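Local coordinates for fructooligosaccharide ABC transporter substrate-binding protein FusA (Streptococcus pneumoniae, PDB 5G5Y) that binds fructooligosaccharides, preferring tetrasaccharides and longer chains, as the solute-binding component of the FusABC-MsmK ABC transporter that imports them, at residues 5-10 against 59-64; 98-102 against 385-390; 269-273 against 402-406. Residues are numbered along the deposited sequence.

The three contacts run through the two-lobed binding protein. Contact 1 lies in the sheet that carries the N-terminal strand and contact 3 at the sheet holding strand 138-142; their centres are about 35 Å apart, on opposite sides of the chain's centre. Contact 2 lies off the line joining them, about 25 Å from contact 1 and 23 Å from contact 3, centre to centre; its nearest atoms come within about 5 Å of contact 3. W270 of contact 3 binds substrate itself; the side chain of N64 in contact 1 is about 4 Å from that of sugar-binding K309, whereas in contact 2 that of Y390 stays about 8 Å from that of sugar-binding W340.

Contact 1 of 3, residues 5-10 against 59-64; sequences LKFMTA and PDAIHN
Residues 5-10, all extended, run parallel to 59-64, where residues 61-63 form a short strand; the segment axes come within 4.5 Å at 32°. F7 pairs with A61 (CA-CA 5.1 Å) and M8 with I62 (CA-CA 4.8 Å). M8 makes the regular parallel ladder: M8 N donates to A61 O (3.1 Å), and H63 N to M8 O (2.7 Å). Before the strand, D60 takes over both polar backbone atoms of K6. D60 N donates to K6 O (2.7 Å), and the D60 carboxylate, chi1 m, accepts K6 N at OD2 (2.9 Å). P59 O accepts from T313 OG1. At the other end T9 OG1 and H63 ND1 are hydrogen-bonded at 2.8 Å, in the plane of the imidazole. N64, at left-handed phi/psi 62/41°, gives ND2 to A10 O (2.9 Å), while its OD1 accepts from G382 N; A10 N finds no partner. F7 CD1 meets A61 CB (3.7 Å), and the F7 ring packs edge-to-face with W325. M8, chi1 t, lies on the other face of the sheet, with CB 3.8 Å from P59 CG and SD 4.1 Å from I62 CG2, beneath helix 45-55. With 34-41 flanking 3-10 on its far side and helix 45-55 crossing over to 61-63, this is the 2-1-3 strand order of parallel beta-alpha-beta units typical of type II periplasmic binding proteins.

Contact 2 of 3, residues 98-102 against 385-390; sequences ILDEK and AILDSY
L387, chi1 m and chi2 t, overlaps the last turn of helix 93-101, touching I98, E101 and K102. It directly follows strand 384-386, an outer strand of the small mixed sheet with 121-123 and 305-306, a set of strands consistent with the interlobe hinge of this binding-protein fold. Residues 98-101 are helical; K102 N still donates to I98 O (2.8 Å), but K102 itself leaves the helix at phi/psi -133/73°. Opposite, A385 and I386 are extended, L387 is at -98/152°, and 388-390 form a 3-10 turn in which Y390 N donates to L387 O (2.9 Å). The closest CA atoms, those of I98 and A385, are 7.8 Å apart, so side chains alone bridge the gap. I98 CD1 packs on A385 CB (3.7 Å), I98 CG2 faces L387 CD2 (4.3 Å), and I98 CG1 lies 4.0 Å from Y390 OH. L387 CD1 is 4.0 Å from K102 CG and 3.7 Å from E101 OE1, where the apolar patch gives way to polar contacts. K102 belongs to a zinc site completed by E124 and D127; E124 also accepts from D388 N. E101, chi1 and chi2 t, reaches out so that S389 OG, chi1 p, donates to E101 OE2 (3.2 Å). A water accepts from S389 N (3.2 Å) and donates weakly to the same E101 OE2 (3.4 Å).

Contact 3 of 3, residues 269-273 against 402-406; sequences TWDKN and KWRLD
T269 is extended and does not touch helical residues 402-406. W270, at phi/psi -65/-49° and chi1 t, carries the main interaction. Its carbonyl O accepts from R404 NE (2.9 Å) and R404 NH2 (3.1 Å), while the guanidinium lies flat on the indole, planes at 2°. R404 CZ stands 3.5 Å above the centroid of the six-membered ring, a cation-pi stack, and R404 CD makes a CH-pi contact with the five-membered ring. R404 thereby covers one face of a substrate-binding tryptophan. D271 forms an Asx turn: D271 OD1 accepts N273 N (2.9 Å) and N273 ND2 (2.7 Å), and lies 3.5 Å from W403 CZ3. K272 CE passes W403 CZ2 at 4.2 Å before its amine reaches Y282 O. N273 ND2 sits over the W403 ring, 3.9 Å from CH2. Helix 399-412 thus docks onto the loop between strands 264-269 and 282-284, its W403 and R404 also touching W140 and M138 of strand 138-142.

Contact 1 of 3, residues 5-10 against 59-64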
loop_
_atom_site.group_PDB
_atom_site.type_symbol
_atom_site.label_atom_id
_atom_site.label_comp_id
_atom_site.label_asym_id
_atom_site.label_seq_id
_atom_site.Cartn_x
_atom_site.Cartn_y
_atom_site.Cartn_z
ATOM N N LEU A 5 -11.526 -12.382 -28.487
ATOM C CA LEU A 5 -10.158 -11.954 -28.209
ATOM C C LEU A 5 -9.509 -12.980 -27.286
ATOM O O LEU A 5 -10.175 -13.605 -26.462
ATOM C CB LEU A 5 -10.167 -10.598 -27.518
ATOM C CG LEU A 5 -10.658 -9.379 -28.288
ATOM C CD1 LEU A 5 -10.878 -8.225 -27.342
ATOM C CD2 LEU A 5 -9.678 -9.021 -29.405
ATOM N N LYS A 6 -8.206 -13.119 -27.392
ATOM C CA LYS A 6 -7.457 -14.038 -26.515
ATOM C C LYS A 6 -6.673 -13.222 -25.490
ATOM O O LYS A 6 -5.799 -12.455 -25.870
ATOM C CB LYS A 6 -6.441 -14.876 -27.287
ATOM C CG LYS A 6 -7.060 -15.900 -28.209
ATOM C CD LYS A 6 -6.007 -16.640 -29.046
ATOM C CE LYS A 6 -4.967 -17.412 -28.224
ATOM N NZ LYS A 6 -5.525 -18.432 -27.279
ATOM N N PHE A 7 -6.983 -13.425 -24.217
ATOM C CA PHE A 7 -6.324 -12.721 -23.120
ATOM C C PHE A 7 -5.614 -13.732 -22.225
ATOM O O PHE A 7 -6.230 -14.708 -21.796
ATOM C CB PHE A 7 -7.336 -11.982 -22.225
ATOM C CG PHE A 7 -7.993 -10.770 -22.853
ATOM C CD1 PHE A 7 -7.527 -10.181 -24.022
ATOM C CD2 PHE A 7 -9.036 -10.136 -22.176
ATOM C CE1 PHE A 7 -8.140 -9.049 -24.552
ATOM C CE2 PHE A 7 -9.655 -9.021 -22.713
ATOM C CZ PHE A 7 -9.192 -8.466 -23.897
ATOM N N MET A 8 -4.356 -13.442 -21.881
ATOM C CA MET A 8 -3.689 -14.122 -20.755
ATOM C C MET A 8 -4.131 -13.413 -19.484
ATOM O O MET A 8 -4.305 -12.175 -19.485
ATOM C CB MET A 8 -2.187 -14.043 -20.894
ATOM C CG MET A 8 -1.388 -14.816 -19.831
ATOM S SD MET A 8 0.325 -14.286 -19.766
ATOM C CE MET A 8 0.886 -14.499 -21.425
ATOM N N THR A 9 -4.349 -14.161 -18.411
ATOM C CA THR A 9 -4.731 -13.566 -17.143
ATOM C C THR A 9 -4.124 -14.295 -15.949
ATOM O O THR A 9 -3.609 -15.398 -16.088
ATOM C CB THR A 9 -6.276 -13.461 -17.015
ATOM O OG1 THR A 9 -6.625 -12.622 -15.907
ATOM C CG2 THR A 9 -6.951 -14.820 -16.867
ATOM N N ALA A 10 -4.203 -13.633 -14.807
ATOM C CA ALA A 10 -3.801 -14.163 -13.535
ATOM C C ALA A 10 -5.041 -14.196 -12.630
ATOM O O ALA A 10 -5.823 -13.232 -12.546
ATOM C CB ALA A 10 -2.730 -13.273 -12.918
ATOM N N PRO A 59 -0.698 -13.518 -26.483
ATOM C CA PRO A 59 -2.133 -13.310 -26.583
ATOM C C PRO A 59 -2.399 -11.939 -27.216
ATOM O O PRO A 59 -1.459 -11.229 -27.529
ATOM C CB PRO A 59 -2.558 -13.323 -25.111
ATOM C CG PRO A 59 -1.433 -12.687 -24.408
ATOM C CD PRO A 59 -0.198 -13.182 -25.137
ATOM N N ASP A 60 -3.661 -11.558 -27.346
ATOM C CA ASP A 60 -4.013 -10.193 -27.821
ATOM C C ASP A 60 -3.700 -9.136 -26.742
ATOM O O ASP A 60 -3.400 -7.978 -27.063
ATOM C CB ASP A 60 -5.476 -10.133 -28.204
ATOM C CG ASP A 60 -5.786 -10.929 -29.437
ATOM O OD1 ASP A 60 -5.005 -10.785 -30.408
ATOM O OD2 ASP A 60 -6.807 -11.678 -29.434
ATOM N N ALA A 61 -3.763 -9.555 -25.473
ATOM C CA ALA A 61 -3.508 -8.689 -24.307
ATOM C C ALA A 61 -3.191 -9.534 -23.095
ATOM O O ALA A 61 -3.546 -10.718 -23.053
ATOM C CB ALA A 61 -4.713 -7.833 -24.008
ATOM N N ILE A 62 -2.503 -8.936 -22.110
ATOM C CA ILE A 62 -2.203 -9.612 -20.846
ATOM C C ILE A 62 -3.008 -8.829 -19.801
ATOM O O ILE A 62 -2.755 -7.643 -19.592
ATOM C CB ILE A 62 -0.702 -9.585 -20.539
ATOM C CG1 ILE A 62 0.090 -10.255 -21.670
ATOM C CG2 ILE A 62 -0.411 -10.250 -19.189
ATOM C CD1 ILE A 62 1.605 -10.102 -21.530
ATOM N N HIS A 63 -3.978 -9.508 -19.195
ATOM C CA HIS A 63 -4.952 -8.971 -18.254
ATOM C C HIS A 63 -4.522 -9.303 -16.830
ATOM O O HIS A 63 -4.069 -10.411 -16.555
ATOM C CB HIS A 63 -6.289 -9.573 -18.598
ATOM C CG HIS A 63 -7.395 -9.277 -17.657
ATOM N ND1 HIS A 63 -7.658 -10.062 -16.568
ATOM C CD2 HIS A 63 -8.370 -8.340 -17.690
ATOM C CE1 HIS A 63 -8.726 -9.604 -15.936
ATOM N NE2 HIS A 63 -9.188 -8.571 -16.609
ATOM N N ASN A 64 -4.663 -8.344 -15.930
ATOM C CA ASN A 64 -4.303 -8.525 -14.521
ATOM C C ASN A 64 -2.817 -8.807 -14.365
ATOM O O ASN A 64 -2.391 -9.592 -13.544
ATOM C CB ASN A 64 -5.198 -9.611 -13.875
ATOM C CG ASN A 64 -5.419 -9.401 -12.396
ATOM O OD1 ASN A 64 -5.451 -8.266 -11.915
ATOM N ND2 ASN A 64 -5.632 -10.494 -11.663
#

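Contact 2 of 3, residues 98-102 against 385-390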
loop_
_atom_site.group_PDB
_atom_site.type_symbol
_atom_site.label_atom_id
_atom_site.label_comp_id
_atom_site.label_asym_id
_atom_site.label_seq_id
_atom_site.Cartn_x
_atom_site.Cartn_y
_atom_site.Cartn_z
ATOM N N ILE A 98 -12.258 9.683 -15.991
ATOM C CA ILE A 98 -11.399 9.514 -14.809
ATOM C C ILE A 98 -10.179 10.439 -14.898
ATOM O O ILE A 98 -9.881 11.161 -13.906
ATOM C CB ILE A 98 -10.993 8.031 -14.638
ATOM C CG1 ILE A 98 -12.218 7.170 -14.313
ATOM C CG2 ILE A 98 -9.955 7.820 -13.527
ATOM C CD1 ILE A 98 -12.112 5.750 -14.793
ATOM N N LEU A 99 -9.494 10.441 -16.056
ATOM C CA LEU A 99 -8.289 11.226 -16.243
ATOM C C LEU A 99 -8.541 12.731 -16.281
ATOM O O LEU A 99 -7.688 13.502 -15.859
ATOM C CB LEU A 99 -7.514 10.772 -17.481
ATOM C CG LEU A 99 -7.050 9.312 -17.461
ATOM C CD1 LEU A 99 -6.313 9.028 -18.737
ATOM C CD2 LEU A 99 -6.188 9.009 -16.241
ATOM N N ASP A 100 -9.737 13.115 -16.717
ATOM C CA ASP A 100 -10.212 14.483 -16.621
ATOM C C ASP A 100 -10.491 14.910 -15.165
ATOM O O ASP A 100 -10.127 16.014 -14.797
ATOM C CB ASP A 100 -11.475 14.652 -17.490
ATOM C CG ASP A 100 -11.859 16.113 -17.684
ATOM O OD1 ASP A 100 -11.121 16.815 -18.416
ATOM O OD2 ASP A 100 -12.869 16.558 -17.082
ATOM N N GLU A 101 -11.130 14.074 -14.353
ATOM C CA GLU A 101 -11.398 14.373 -12.931
ATOM C C GLU A 101 -10.074 14.343 -12.130
ATOM O O GLU A 101 -9.896 15.124 -11.202
ATOM C CB GLU A 101 -12.403 13.369 -12.307
ATOM C CG GLU A 101 -12.823 13.666 -10.842
ATOM C CD GLU A 101 -13.854 12.692 -10.223
ATOM O OE1 GLU A 101 -14.650 12.086 -10.980
ATOM O OE2 GLU A 101 -13.897 12.541 -8.955
ATOM N N LYS A 102 -9.157 13.442 -12.493
ATOM C CA LYS A 102 -7.928 13.204 -11.739
ATOM C C LYS A 102 -6.750 13.164 -12.679
ATOM O O LYS A 102 -6.199 12.096 -12.929
ATOM C CB LYS A 102 -8.016 11.873 -10.975
ATOM C CG LYS A 102 -9.274 11.656 -10.170
ATOM C CD LYS A 102 -9.407 12.608 -9.018
ATOM C CE LYS A 102 -8.692 12.080 -7.816
ATOM N NZ LYS A 102 -8.814 13.048 -6.714
ATOM N N ALA A 385 -10.884 1.526 -12.037
ATOM C CA ALA A 385 -10.763 2.685 -11.181
ATOM C C ALA A 385 -11.935 2.877 -10.258
ATOM O O ALA A 385 -13.082 2.903 -10.704
ATOM C CB ALA A 385 -10.569 3.951 -11.977
ATOM N N ILE A 386 -11.601 3.030 -8.977
ATOM C CA ILE A 386 -12.547 3.427 -7.925
ATOM C C ILE A 386 -12.029 4.720 -7.309
ATOM O O ILE A 386 -10.940 4.757 -6.697
ATOM C CB ILE A 386 -12.707 2.355 -6.854
ATOM C CG1 ILE A 386 -13.100 1.020 -7.513
ATOM C CG2 ILE A 386 -13.775 2.741 -5.836
ATOM C CD1 ILE A 386 -13.024 -0.172 -6.588
ATOM N N LEU A 387 -12.807 5.773 -7.493
ATOM C CA LEU A 387 -12.463 7.103 -6.995
ATOM C C LEU A 387 -13.206 7.310 -5.688
ATOM O O LEU A 387 -14.274 6.722 -5.456
ATOM C CB LEU A 387 -12.820 8.188 -8.000
ATOM C CG LEU A 387 -12.174 8.029 -9.375
ATOM C CD1 LEU A 387 -12.466 9.221 -10.250
ATOM C CD2 LEU A 387 -10.676 7.798 -9.267
ATOM N N ASP A 388 -12.610 8.133 -4.835
ATOM C CA ASP A 388 -13.185 8.436 -3.551
ATOM C C ASP A 388 -14.581 9.069 -3.660
ATOM O O ASP A 388 -15.412 8.833 -2.800
ATOM C CB ASP A 388 -12.233 9.294 -2.747
ATOM C CG ASP A 388 -12.603 9.345 -1.272
ATOM O OD1 ASP A 388 -12.595 8.290 -0.607
ATOM O OD2 ASP A 388 -12.884 10.464 -0.787
ATOM N N SER A 389 -14.859 9.794 -4.747
ATOM C CA SER A 389 -16.214 10.292 -5.017
ATOM C C SER A 389 -17.315 9.205 -5.235
ATOM O O SER A 389 -18.502 9.510 -5.228
ATOM C CB SER A 389 -16.192 11.226 -6.227
ATOM O OG SER A 389 -15.767 10.547 -7.385
ATOM N N TYR A 390 -16.931 7.965 -5.492
ATOM C CA TYR A 390 -17.914 6.904 -5.778
ATOM C C TYR A 390 -18.639 6.432 -4.499
ATOM O O TYR A 390 -19.735 5.853 -4.597
ATOM C CB TYR A 390 -17.254 5.677 -6.392
ATOM C CG TYR A 390 -16.647 5.831 -7.769
ATOM C CD1 TYR A 390 -16.573 7.063 -8.415
ATOM C CD2 TYR A 390 -16.184 4.712 -8.452
ATOM C CE1 TYR A 390 -16.042 7.188 -9.681
ATOM C CE2 TYR A 390 -15.633 4.824 -9.710
ATOM C CZ TYR A 390 -15.552 6.051 -10.331
ATOM O OH TYR A 390 -14.983 6.172 -11.603
HETATM O O HOH W 1 -12.485 11.423 -6.090
#

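Contact 3 of 3, residues 269-273 against 402-406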
loop_
_atom_site.group_PDB
_atom_site.type_symbol
_atom_site.label_atom_id
_atom_site.label_comp_id
_atom_site.label_asym_id
_atom_site.label_seq_id
_atom_site.Cartn_x
_atom_site.Cartn_y
_atom_site.Cartn_z
ATOM N N THR A 269 0.934 -2.269 14.007
ATOM C CA THR A 269 0.390 -3.079 12.922
ATOM C C THR A 269 -0.573 -2.262 12.095
ATOM O O THR A 269 -0.908 -1.146 12.453
ATOM C CB THR A 269 -0.297 -4.396 13.436
ATOM O OG1 THR A 269 -0.437 -5.291 12.337
ATOM C CG2 THR A 269 -1.590 -4.115 14.099
ATOM N N TRP A 270 -0.979 -2.799 10.961
ATOM C CA TRP A 270 -1.970 -2.133 10.124
ATOM C C TRP A 270 -3.326 -2.028 10.789
ATOM O O TRP A 270 -3.934 -0.950 10.851
ATOM C CB TRP A 270 -2.072 -2.844 8.806
ATOM C CG TRP A 270 -3.056 -2.282 7.814
ATOM C CD1 TRP A 270 -4.358 -2.651 7.680
ATOM C CD2 TRP A 270 -2.802 -1.312 6.784
ATOM N NE1 TRP A 270 -4.948 -1.962 6.636
ATOM C CE2 TRP A 270 -4.016 -1.136 6.069
ATOM C CE3 TRP A 270 -1.688 -0.575 6.408
ATOM C CZ2 TRP A 270 -4.130 -0.269 5.000
ATOM C CZ3 TRP A 270 -1.792 0.294 5.327
ATOM C CH2 TRP A 270 -3.016 0.450 4.635
ATOM N N ASP A 271 -3.787 -3.153 11.307
ATOM C CA ASP A 271 -5.109 -3.250 11.915
ATOM C C ASP A 271 -4.982 -4.184 13.075
ATOM O O ASP A 271 -4.577 -5.322 12.870
ATOM C CB ASP A 271 -6.082 -3.768 10.840
ATOM C CG ASP A 271 -7.518 -3.964 11.332
ATOM O OD1 ASP A 271 -7.794 -4.094 12.552
ATOM O OD2 ASP A 271 -8.408 -4.003 10.432
ATOM N N LYS A 272 -5.347 -3.702 14.266
ATOM C CA LYS A 272 -5.235 -4.468 15.536
ATOM C C LYS A 272 -5.970 -5.827 15.466
ATOM O O LYS A 272 -5.561 -6.826 16.102
ATOM C CB LYS A 272 -5.785 -3.642 16.715
ATOM C CG LYS A 272 -7.305 -3.446 16.728
ATOM C CD LYS A 272 -7.778 -2.712 17.963
ATOM C CE LYS A 272 -9.311 -2.807 18.060
ATOM N NZ LYS A 272 -9.878 -1.912 19.074
ATOM N N ASN A 273 -7.009 -5.884 14.634
ATOM C CA ASN A 273 -7.790 -7.121 14.475
ATOM C C ASN A 273 -6.942 -8.332 14.047
ATOM O O ASN A 273 -7.234 -9.465 14.446
ATOM C CB ASN A 273 -8.988 -6.880 13.535
ATOM C CG ASN A 273 -10.059 -6.004 14.187
ATOM O OD1 ASN A 273 -10.888 -6.509 14.949
ATOM N ND2 ASN A 273 -10.048 -4.685 13.910
ATOM N N LYS A 402 -13.542 1.581 6.038
ATOM C CA LYS A 402 -14.212 2.739 6.613
ATOM C C LYS A 402 -13.739 2.967 8.044
ATOM O O LYS A 402 -13.465 4.101 8.441
ATOM C CB LYS A 402 -15.721 2.586 6.553
ATOM C CG LYS A 402 -16.529 3.695 7.212
ATOM C CD LYS A 402 -16.230 5.062 6.617
ATOM C CE LYS A 402 -17.228 6.118 7.088
ATOM N NZ LYS A 402 -16.658 7.491 6.916
ATOM N N TRP A 403 -13.716 1.904 8.824
ATOM C CA TRP A 403 -13.247 1.963 10.215
ATOM C C TRP A 403 -11.825 2.569 10.295
ATOM O O TRP A 403 -11.607 3.505 11.034
ATOM C CB TRP A 403 -13.268 0.573 10.796
ATOM C CG TRP A 403 -12.736 0.441 12.179
ATOM C CD1 TRP A 403 -13.402 0.727 13.368
ATOM C CD2 TRP A 403 -11.458 -0.067 12.550
ATOM N NE1 TRP A 403 -12.584 0.412 14.432
ATOM C CE2 TRP A 403 -11.388 -0.053 13.957
ATOM C CE3 TRP A 403 -10.350 -0.521 11.824
ATOM C CZ2 TRP A 403 -10.250 -0.506 14.652
ATOM C CZ3 TRP A 403 -9.236 -0.935 12.504
ATOM C CH2 TRP A 403 -9.187 -0.912 13.911
ATOM N N ARG A 404 -10.904 2.054 9.488
ATOM C CA ARG A 404 -9.513 2.507 9.491
ATOM C C ARG A 404 -9.422 3.966 9.034
ATOM O O ARG A 404 -8.726 4.749 9.645
ATOM C CB ARG A 404 -8.608 1.580 8.649
ATOM C CG ARG A 404 -7.143 1.738 8.961
ATOM C CD ARG A 404 -6.281 0.867 8.101
ATOM N NE ARG A 404 -4.965 0.760 8.738
ATOM C CZ ARG A 404 -3.897 1.490 8.405
ATOM N NH1 ARG A 404 -3.922 2.362 7.404
ATOM N NH2 ARG A 404 -2.783 1.325 9.065
ATOM N N LEU A 405 -10.149 4.335 7.978
ATOM C CA LEU A 405 -10.166 5.724 7.491
ATOM C C LEU A 405 -10.575 6.694 8.552
ATOM O O LEU A 405 -9.997 7.779 8.666
ATOM C CB LEU A 405 -11.146 5.921 6.310
ATOM C CG LEU A 405 -10.648 5.518 4.959
ATOM C CD1 LEU A 405 -11.741 5.721 3.901
ATOM C CD2 LEU A 405 -9.445 6.350 4.565
ATOM N N ASP A 406 -11.607 6.336 9.309
ATOM C CA ASP A 406 -12.090 7.224 10.345
ATOM C C ASP A 406 -11.050 7.389 11.473
ATOM O O ASP A 406 -10.871 8.505 11.937
ATOM C CB ASP A 406 -13.415 6.712 10.906
ATOM C CG ASP A 406 -14.588 6.854 9.923
ATOM O OD1 ASP A 406 -14.497 7.542 8.880
ATOM O OD2 ASP A 406 -15.642 6.275 10.248
#